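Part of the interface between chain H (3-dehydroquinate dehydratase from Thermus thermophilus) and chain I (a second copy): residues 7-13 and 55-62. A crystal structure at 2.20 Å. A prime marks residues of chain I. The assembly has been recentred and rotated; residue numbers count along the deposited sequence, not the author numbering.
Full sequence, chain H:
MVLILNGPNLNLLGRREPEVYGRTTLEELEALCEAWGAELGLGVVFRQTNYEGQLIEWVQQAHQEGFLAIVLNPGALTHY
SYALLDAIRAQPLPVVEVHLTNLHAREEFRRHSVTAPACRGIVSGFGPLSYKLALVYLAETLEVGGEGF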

# COMPACT_ATOMS: atom_id res chain seq x y z
N GLY H 7 -12.28 -13.66 25.91
CA GLY H 7 -10.99 -14.18 25.53
C GLY H 7 -9.90 -13.63 26.41
O GLY H 7 -10.18 -13.17 27.53
N PRO H 8 -8.65 -13.69 25.91
CA PRO H 8 -7.46 -13.43 26.74
C PRO H 8 -7.38 -12.02 27.35
O PRO H 8 -7.93 -11.07 26.81
N ASN H 9 -6.74 -11.97 28.53
CA ASN H 9 -6.54 -10.79 29.31
C ASN H 9 -7.68 -10.22 30.06
O ASN H 9 -7.46 -9.42 30.99
N LEU H 10 -8.87 -10.57 29.67
CA LEU H 10 -10.01 -10.12 30.38
C LEU H 10 -10.07 -10.65 31.84
O LEU H 10 -10.82 -10.05 32.64
N ASN H 11 -9.35 -11.76 32.16
CA ASN H 11 -9.31 -12.26 33.54
C ASN H 11 -8.64 -11.26 34.43
O ASN H 11 -8.84 -11.35 35.60
N LEU H 12 -7.86 -10.32 33.86
CA LEU H 12 -7.11 -9.36 34.64
C LEU H 12 -7.75 -7.97 34.78
O LEU H 12 -7.11 -7.03 35.28
N LEU H 13 -9.01 -7.85 34.38
CA LEU H 13 -9.73 -6.54 34.51
C LEU H 13 -9.66 -6.05 35.93
O LEU H 13 -9.85 -6.87 36.84
N LEU I 55 1.71 -19.20 27.28
CA LEU I 55 2.63 -18.03 27.38
C LEU I 55 1.97 -16.80 27.99
O LEU I 55 2.56 -16.08 28.81
N ILE I 56 0.77 -16.53 27.54
CA ILE I 56 -0.03 -15.45 28.09
C ILE I 56 -0.25 -15.58 29.60
O ILE I 56 -0.01 -14.65 30.31
N GLU I 57 -0.75 -16.71 30.08
CA GLU I 57 -0.91 -16.92 31.51
C GLU I 57 0.39 -16.79 32.27
O GLU I 57 0.38 -16.19 33.41
N TRP I 58 1.50 -17.28 31.69
CA TRP I 58 2.77 -17.12 32.39
C TRP I 58 3.18 -15.69 32.53
O TRP I 58 3.57 -15.32 33.61
N VAL I 59 3.01 -14.86 31.47
CA VAL I 59 3.13 -13.39 31.65
C VAL I 59 2.19 -12.69 32.61
O VAL I 59 2.65 -11.90 33.44
N GLN I 60 0.91 -13.02 32.56
CA GLN I 60 -0.09 -12.52 33.49
C GLN I 60 0.31 -12.77 34.98
O GLN I 60 0.19 -11.91 35.82
N GLN I 61 0.86 -13.93 35.28
CA GLN I 61 0.83 -14.43 36.63
C GLN I 61 2.19 -14.31 37.28
O GLN I 61 2.36 -14.56 38.45
N ALA I 62 3.14 -13.80 36.53
CA ALA I 62 4.52 -13.71 36.98
C ALA I 62 4.73 -12.77 38.28
O ALA I 62 5.46 -13.11 39.23

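Side-chain packing between a loop of chain H, residues 7-13, and residues 55-62 of chain I, which are mostly helix. The two stretches bury 273 Å² between them, and Gln60′ contributes the largest share. Its CA-to-CB bond points toward the loop, and an m, t course (chi1 -67°, chi2 177°) carries the amide to two asparagines, where both of its ends find partners. Gln60′ NE2 donates to Asn9 OD1 at 3.0 Å, with an N-H...acceptor angle of 159°; this nitrogen is also hydrogen-bonded elsewhere in the structure. Gln60′ OE1 accepts from Asn11 ND2 at 2.7 Å, and the angle of 174° makes this short bond nearly linear. One glutamine amide thus serves as donor to one loop residue and acceptor for another. Asn11 OD1 lies 3.4 Å from Gln60′ NE2, a separation that leaves its role open.

The asparagines reach the glutamine differently. Asn11, on the 3-10 segment, points toward the helix with a p rotamer (chi1 44°). Asn9 leaves its backbone sideways, but its m rotamer (-53°) brings the amide nearer; Asn9 ND2 is satisfied elsewhere in the structure, while Asn9 O accepts from Leu12 N at 3.0 Å within the loop.

Aliphatic side chains pack around the amides. Ile56′, one helical turn before Gln60′, points toward the loop in an m, t rotamer; its CD1 lies 4.3 Å from Pro8 CB, and its CG2 packs 3.8 Å from Asn9 OD1. Leu12, also m, t and pointing toward the helix, places CD1 3.8 Å from Gln60′ CG, covering the aliphatic part of that side chain. Leu12 CD2 comes within 4.3 Å of Gln61′ OE1, a looser contact. Leu10 points away from the helix, leaving the contact to its neighbours.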

# COMPACT_ATOMS: atom_id res chain seq x y z
CB PRO H 8 -6.25 -13.63 25.77
CG PRO H 8 -6.79 -14.16 24.52
CD PRO H 8 -8.29 -14.07 24.55
CB ASN H 9 -5.82 -9.74 28.44
CG ASN H 9 -4.56 -10.37 27.85
OD1 ASN H 9 -3.78 -10.89 28.60
ND2 ASN H 9 -4.41 -10.38 26.54
CB LEU H 10 -11.29 -10.50 29.58
CG LEU H 10 -11.30 -9.73 28.21
CD1 LEU H 10 -12.26 -10.26 27.26
CD2 LEU H 10 -11.62 -8.22 28.37
CB ASN H 11 -8.59 -13.60 33.74
CG ASN H 11 -7.32 -13.66 33.00
OD1 ASN H 11 -7.25 -13.11 31.93
ND2 ASN H 11 -6.29 -14.34 33.54
CB LEU H 12 -5.69 -9.22 34.15
CG LEU H 12 -4.75 -10.41 34.13
CD1 LEU H 12 -3.31 -9.93 34.03
CD2 LEU H 12 -4.90 -11.28 35.27
CB LEU H 13 -11.19 -6.75 34.17
CG LEU H 13 -11.81 -6.30 32.85
CD1 LEU H 13 -10.81 -5.80 31.86
CD2 LEU H 13 -12.63 -7.43 32.27
CB LEU I 55 3.18 -17.65 25.98
CG LEU I 55 4.66 -17.50 25.67
CD1 LEU I 55 4.96 -16.54 24.47
CD2 LEU I 55 5.54 -17.15 26.83
CB ILE I 56 -1.39 -15.32 27.33
CG1 ILE I 56 -1.14 -14.70 25.96
CG2 ILE I 56 -2.38 -14.41 28.07
CD1 ILE I 56 -2.23 -14.84 24.96
CB GLU I 57 -1.53 -18.26 31.85
CG GLU I 57 -2.83 -18.43 31.10
CD GLU I 57 -3.76 -19.47 31.67
OE1 GLU I 57 -3.27 -20.40 32.35
OE2 GLU I 57 -4.96 -19.32 31.40
CB TRP I 58 3.93 -17.92 31.82
CG TRP I 58 3.91 -19.34 32.14
CD1 TRP I 58 3.27 -20.00 33.24
CD2 TRP I 58 4.50 -20.38 31.35
NE1 TRP I 58 3.48 -21.36 33.12
CE2 TRP I 58 4.22 -21.63 31.99
CE3 TRP I 58 5.26 -20.39 30.17
CZ2 TRP I 58 4.69 -22.86 31.48
CZ3 TRP I 58 5.74 -21.63 29.64
CH2 TRP I 58 5.45 -22.85 30.30
CB VAL I 59 3.62 -12.51 30.45
CG1 VAL I 59 4.15 -13.30 29.27
CG2 VAL I 59 2.77 -11.32 30.16
CB GLN I 60 -1.46 -13.17 33.20
CG GLN I 60 -2.11 -12.83 31.91
CD GLN I 60 -3.44 -13.56 31.65
OE1 GLN I 60 -3.81 -14.51 32.39
NE2 GLN I 60 -4.11 -13.19 30.52
CB GLN I 61 0.09 -15.83 36.69
CG GLN I 61 -1.13 -15.82 37.79
CD GLN I 61 -2.58 -15.88 37.25
OE1 GLN I 61 -3.23 -14.81 36.95
NE2 GLN I 61 -3.13 -17.13 37.19
CB ALA I 62 5.35 -13.23 35.87